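Programmed cell death 6-interacting protein (PDB 5WA1) acts as a class E VPS adaptor in multivesicular body biogenesis, membrane repair and cytokinesis, its Bro1 domain here binding a peptide of the ESCRT-III subunit CHMP4C. Local coordinates at residues A170-L182 and L208-F220. Numbering follows the deposited sequence.
Sequences AAKHYQFASGAFL and LSLIMLAQAQEVF
Tyr174 of helix 164-191 is a knob set among Met212, Gln215, Ala216 and Val219 of helix 202-226. Tyr174 CB meets Ala216 CB at 3.7 Å. CG lies anti to the carbonyl carbon (chi1 -77°), which lays the ring across helix 202-226, with CG near Ala216 N. CD1 meets Met212 SD, a Met-aromatic contact at the ring edge. CD2 meets the backbone C and O of Gln215. On the other edge CE2 touches Val219 CG2. Gln215 CB sits over the ring centre, 3.8 Å from the Tyr174 centroid, in a CH-pi contact. Tyr174 CE1 and Gln215 NE2 are 3.3 Å apart; the amide plane is turned 56° from the ring. CZ also nears this NE2, and at the tip Tyr174 OH comes within 3.9 Å of Gln215 NE2. Gln215 OE1 accepts a hydrogen bond from the backbone N of Ile26.

Met212 is the answering knob, among Tyr174, Ala177, Ser178 and Phe181. Its CG reaches the Phe181 ring at the edge, while Leu208 CB covers one face. Phe146 packs edge-to-face with Phe181.

Ser178 CA lies 4.1 Å from Ser209 CA. Ser209 OG donates to Ser178 O at 2.7 Å, and Ser178 OG donates to Ser209 O at 2.8 Å. Each carbonyl also accepts its own helical N-H, from Leu182 or Leu213, on the opposite face of its plane. Ser178 OG has a further partner in Ser361 OG.

At the far end Ala171 CB packs on Val219 and Phe220. Both Ala171 and Phe220 also touch the bound peptide, Phe220 edge-to-face with an aromatic side chain.

The two antiparallel helices, 162° between directions, form a central pair of the Bro1 domain. Small Ala171, Ser178, Ser209 and Ala216 are consistent with the short 7.6 Å between the segment axes. Reciprocal serine bonds satisfy hydroxyls buried in an otherwise largely apolar interface.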
loop_
_atom_site.group_PDB
_atom_site.type_symbol
_atom_site.label_atom_id
_atom_site.label_comp_id
_atom_site.label_asym_id
_atom_site.label_seq_id
_atom_site.Cartn_x
_atom_site.Cartn_y
_atom_site.Cartn_z
ATOM N N ALA A 170 -4.401 4.594 -8.603
ATOM C CA ALA A 170 -3.297 3.994 -7.864
ATOM C C ALA A 170 -2.933 4.822 -6.640
ATOM O O ALA A 170 -2.688 4.269 -5.561
ATOM C CB ALA A 170 -2.077 3.825 -8.777
ATOM N N ALA A 171 -2.891 6.148 -6.782
ATOM C CA ALA A 171 -2.551 6.999 -5.646
ATOM C C ALA A 171 -3.561 6.833 -4.518
ATOM O O ALA A 171 -3.183 6.726 -3.345
ATOM C CB ALA A 171 -2.484 8.462 -6.083
ATOM N N LYS A 172 -4.849 6.806 -4.862
ATOM C CA LYS A 172 -5.896 6.643 -3.856
ATOM C C LYS A 172 -5.835 5.267 -3.205
ATOM O O LYS A 172 -5.948 5.150 -1.979
ATOM C CB LYS A 172 -7.265 6.894 -4.500
ATOM C CG LYS A 172 -8.436 6.970 -3.525
ATOM C CD LYS A 172 -9.656 7.628 -4.190
ATOM C CE LYS A 172 -9.253 8.926 -4.903
ATOM N NZ LYS A 172 -10.357 9.516 -5.718
ATOM N N HIS A 173 -5.622 4.212 -3.997
ATOM C CA HIS A 173 -5.655 2.862 -3.438
ATOM C C HIS A 173 -4.412 2.537 -2.607
ATOM O O HIS A 173 -4.517 1.824 -1.596
ATOM C CB HIS A 173 -5.846 1.848 -4.566
ATOM C CG HIS A 173 -7.271 1.733 -5.032
ATOM N ND1 HIS A 173 -8.002 2.819 -5.466
ATOM C CD2 HIS A 173 -8.098 0.666 -5.119
ATOM C CE1 HIS A 173 -9.214 2.422 -5.808
ATOM N NE2 HIS A 173 -9.299 1.121 -5.607
ATOM N N TYR A 174 -3.235 3.047 -2.997
ATOM C CA TYR A 174 -2.035 2.848 -2.181
ATOM C C TYR A 174 -2.157 3.549 -0.838
ATOM O O TYR A 174 -1.741 3.005 0.189
ATOM C CB TYR A 174 -0.790 3.348 -2.918
ATOM C CG TYR A 174 -0.291 2.425 -3.999
ATOM C CD1 TYR A 174 -0.173 1.055 -3.777
ATOM C CD2 TYR A 174 0.089 2.930 -5.244
ATOM C CE1 TYR A 174 0.291 0.206 -4.779
ATOM C CE2 TYR A 174 0.546 2.094 -6.241
ATOM C CZ TYR A 174 0.639 0.733 -6.002
ATOM O OH TYR A 174 1.095 -0.106 -6.994
ATOM N N GLN A 175 -2.742 4.747 -0.815
ATOM C CA GLN A 175 -2.917 5.441 0.456
ATOM C C GLN A 175 -3.964 4.749 1.322
ATOM O O GLN A 175 -3.824 4.699 2.550
ATOM C CB GLN A 175 -3.285 6.900 0.209
ATOM C CG GLN A 175 -2.098 7.714 -0.321
ATOM C CD GLN A 175 -2.486 9.143 -0.613
ATOM O OE1 GLN A 175 -2.314 10.033 0.224
ATOM N NE2 GLN A 175 -3.044 9.367 -1.795
ATOM N N PHE A 176 -5.020 4.215 0.704
ATOM C CA PHE A 176 -5.972 3.408 1.457
ATOM C C PHE A 176 -5.296 2.172 2.040
ATOM O O PHE A 176 -5.417 1.896 3.237
ATOM C CB PHE A 176 -7.153 2.999 0.575
ATOM C CG PHE A 176 -8.025 1.964 1.223
ATOM C CD1 PHE A 176 -8.982 2.339 2.145
ATOM C CD2 PHE A 176 -7.824 0.610 0.978
ATOM C CE1 PHE A 176 -9.775 1.377 2.788
ATOM C CE2 PHE A 176 -8.597 -0.354 1.617
ATOM C CZ PHE A 176 -9.574 0.036 2.518
ATOM N N ALA A 177 -4.578 1.410 1.204
ATOM C CA ALA A 177 -3.900 0.216 1.700
ATOM C C ALA A 177 -2.932 0.564 2.823
ATOM O O ALA A 177 -2.881 -0.131 3.846
ATOM C CB ALA A 177 -3.167 -0.497 0.561
ATOM N N SER A 178 -2.190 1.662 2.668
ATOM C CA SER A 178 -1.266 2.093 3.712
ATOM C C SER A 178 -1.992 2.355 5.023
ATOM O O SER A 178 -1.528 1.946 6.093
ATOM C CB SER A 178 -0.518 3.352 3.268
ATOM O OG SER A 178 0.372 3.792 4.297
ATOM N N GLY A 179 -3.127 3.057 4.962
ATOM C CA GLY A 179 -3.864 3.354 6.178
ATOM C C GLY A 179 -4.534 2.135 6.774
ATOM O O GLY A 179 -4.691 2.039 7.998
ATOM N N ALA A 180 -4.937 1.185 5.931
ATOM C CA ALA A 180 -5.598 -0.007 6.450
ATOM C C ALA A 180 -4.599 -0.958 7.100
ATOM O O ALA A 180 -4.882 -1.512 8.165
ATOM C CB ALA A 180 -6.373 -0.715 5.337
ATOM N N PHE A 181 -3.426 -1.159 6.480
ATOM C CA PHE A 181 -2.384 -1.937 7.144
ATOM C C PHE A 181 -1.976 -1.278 8.451
ATOM O O PHE A 181 -1.721 -1.961 9.449
ATOM C CB PHE A 181 -1.158 -2.103 6.239
ATOM C CG PHE A 181 -1.365 -3.055 5.093
ATOM C CD1 PHE A 181 -1.886 -4.322 5.302
ATOM C CD2 PHE A 181 -1.018 -2.677 3.794
ATOM C CE1 PHE A 181 -2.070 -5.204 4.238
ATOM C CE2 PHE A 181 -1.204 -3.546 2.728
ATOM C CZ PHE A 181 -1.722 -4.814 2.946
ATOM N N LEU A 182 -1.924 0.057 8.467
ATOM C CA LEU A 182 -1.543 0.765 9.688
ATOM C C LEU A 182 -2.614 0.633 10.761
ATOM O O LEU A 182 -2.296 0.528 11.955
ATOM C CB LEU A 182 -1.279 2.234 9.381
ATOM C CG LEU A 182 -0.749 3.024 10.568
ATOM C CD1 LEU A 182 0.599 2.463 10.990
ATOM C CD2 LEU A 182 -0.645 4.490 10.213
ATOM N N LEU A 208 4.280 -3.286 5.576
ATOM C CA LEU A 208 3.401 -3.171 4.417
ATOM C C LEU A 208 2.807 -1.772 4.314
ATOM O O LEU A 208 2.645 -1.243 3.210
ATOM C CB LEU A 208 2.276 -4.210 4.498
ATOM C CG LEU A 208 2.729 -5.670 4.398
ATOM C CD1 LEU A 208 1.553 -6.608 4.668
ATOM C CD2 LEU A 208 3.319 -5.932 3.027
ATOM N N SER A 209 2.442 -1.171 5.448
ATOM C CA SER A 209 1.895 0.180 5.405
ATOM C C SER A 209 2.901 1.157 4.809
ATOM O O SER A 209 2.547 2.014 3.990
ATOM C CB SER A 209 1.495 0.620 6.811
ATOM O OG SER A 209 1.031 1.955 6.816
ATOM N N LEU A 210 4.164 1.043 5.208
ATOM C CA LEU A 210 5.190 1.929 4.660
ATOM C C LEU A 210 5.449 1.657 3.183
ATOM O O LEU A 210 5.664 2.597 2.401
ATOM C CB LEU A 210 6.465 1.781 5.480
ATOM C CG LEU A 210 7.643 2.652 5.062
ATOM C CD1 LEU A 210 7.220 4.111 4.907
ATOM C CD2 LEU A 210 8.730 2.499 6.108
ATOM N N ILE A 211 5.437 0.388 2.767
ATOM C CA ILE A 211 5.631 0.080 1.349
ATOM C C ILE A 211 4.543 0.739 0.502
ATOM O O ILE A 211 4.818 1.318 -0.559
ATOM C CB ILE A 211 5.661 -1.446 1.133
ATOM C CG1 ILE A 211 6.898 -2.058 1.785
ATOM C CG2 ILE A 211 5.582 -1.773 -0.366
ATOM C CD1 ILE A 211 6.882 -3.588 1.826
ATOM N N MET A 212 3.288 0.649 0.952
ATOM C CA MET A 212 2.189 1.250 0.202
ATOM C C MET A 212 2.283 2.764 0.207
ATOM O O MET A 212 1.945 3.420 -0.785
ATOM C CB MET A 212 0.843 0.804 0.795
ATOM C CG MET A 212 0.601 -0.698 0.739
ATOM S SD MET A 212 0.627 -1.337 -0.953
ATOM C CE MET A 212 1.514 -2.884 -0.754
ATOM N N LEU A 213 2.728 3.343 1.321
ATOM C CA LEU A 213 2.920 4.785 1.347
ATOM C C LEU A 213 4.013 5.213 0.371
ATOM O O LEU A 213 3.862 6.218 -0.331
ATOM C CB LEU A 213 3.249 5.246 2.764
ATOM C CG LEU A 213 3.160 6.758 2.983
ATOM C CD1 LEU A 213 1.707 7.212 2.992
ATOM C CD2 LEU A 213 3.859 7.147 4.273
ATOM N N ALA A 214 5.120 4.456 0.308
ATOM C CA ALA A 214 6.178 4.746 -0.662
ATOM C C ALA A 214 5.655 4.681 -2.086
ATOM O O ALA A 214 6.020 5.503 -2.932
ATOM C CB ALA A 214 7.336 3.757 -0.500
ATOM N N GLN A 215 4.809 3.691 -2.378
ATOM C CA GLN A 215 4.334 3.547 -3.740
ATOM C C GLN A 215 3.342 4.643 -4.084
ATOM O O GLN A 215 3.317 5.107 -5.230
ATOM C CB GLN A 215 3.765 2.139 -3.944
ATOM C CG GLN A 215 4.924 1.140 -3.879
ATOM C CD GLN A 215 4.584 -0.316 -4.173
ATOM O OE1 GLN A 215 5.442 -1.052 -4.655
ATOM N NE2 GLN A 215 3.359 -0.748 -3.854
ATOM N N ALA A 216 2.561 5.104 -3.101
ATOM C CA ALA A 216 1.712 6.269 -3.328
ATOM C C ALA A 216 2.550 7.496 -3.676
ATOM O O ALA A 216 2.228 8.227 -4.618
ATOM C CB ALA A 216 0.847 6.540 -2.095
ATOM N N GLN A 217 3.634 7.738 -2.925
ATOM C CA GLN A 217 4.518 8.866 -3.230
ATOM C C GLN A 217 5.151 8.713 -4.611
ATOM O O GLN A 217 5.286 9.694 -5.355
ATOM C CB GLN A 217 5.594 9.002 -2.149
ATOM C CG GLN A 217 6.626 10.129 -2.380
ATOM C CD GLN A 217 6.056 11.532 -2.148
ATOM O OE1 GLN A 217 5.012 11.694 -1.519
ATOM N NE2 GLN A 217 6.754 12.555 -2.657
ATOM N N GLU A 218 5.519 7.487 -4.984
ATOM C CA GLU A 218 6.071 7.268 -6.316
ATOM C C GLU A 218 5.069 7.625 -7.403
ATOM O O GLU A 218 5.444 8.157 -8.457
ATOM C CB GLU A 218 6.516 5.813 -6.467
ATOM C CG GLU A 218 7.107 5.502 -7.843
ATOM C CD GLU A 218 7.482 4.035 -7.994
ATOM O OE1 GLU A 218 7.284 3.276 -7.030
ATOM O OE2 GLU A 218 7.971 3.643 -9.072
ATOM N N VAL A 219 3.787 7.316 -7.180
ATOM C CA VAL A 219 2.763 7.659 -8.157
ATOM C C VAL A 219 2.672 9.170 -8.319
ATOM O O VAL A 219 2.484 9.677 -9.430
ATOM C CB VAL A 219 1.402 7.049 -7.751
ATOM C CG1 VAL A 219 0.291 7.612 -8.624
ATOM C CG2 VAL A 219 1.441 5.534 -7.876
ATOM N N PHE A 220 2.793 9.918 -7.218
ATOM C CA PHE A 220 2.786 11.372 -7.342
ATOM C C PHE A 220 4.001 11.875 -8.111
ATOM O O PHE A 220 3.903 12.867 -8.841
ATOM C CB PHE A 220 2.722 12.026 -5.964
ATOM C CG PHE A 220 1.323 12.182 -5.450
ATOM C CD1 PHE A 220 0.583 13.310 -5.755
ATOM C CD2 PHE A 220 0.739 11.188 -4.686
ATOM C CE1 PHE A 220 -0.712 13.455 -5.299
ATOM C CE2 PHE A 220 -0.561 11.324 -4.218
ATOM C CZ PHE A 220 -1.289 12.463 -4.527
#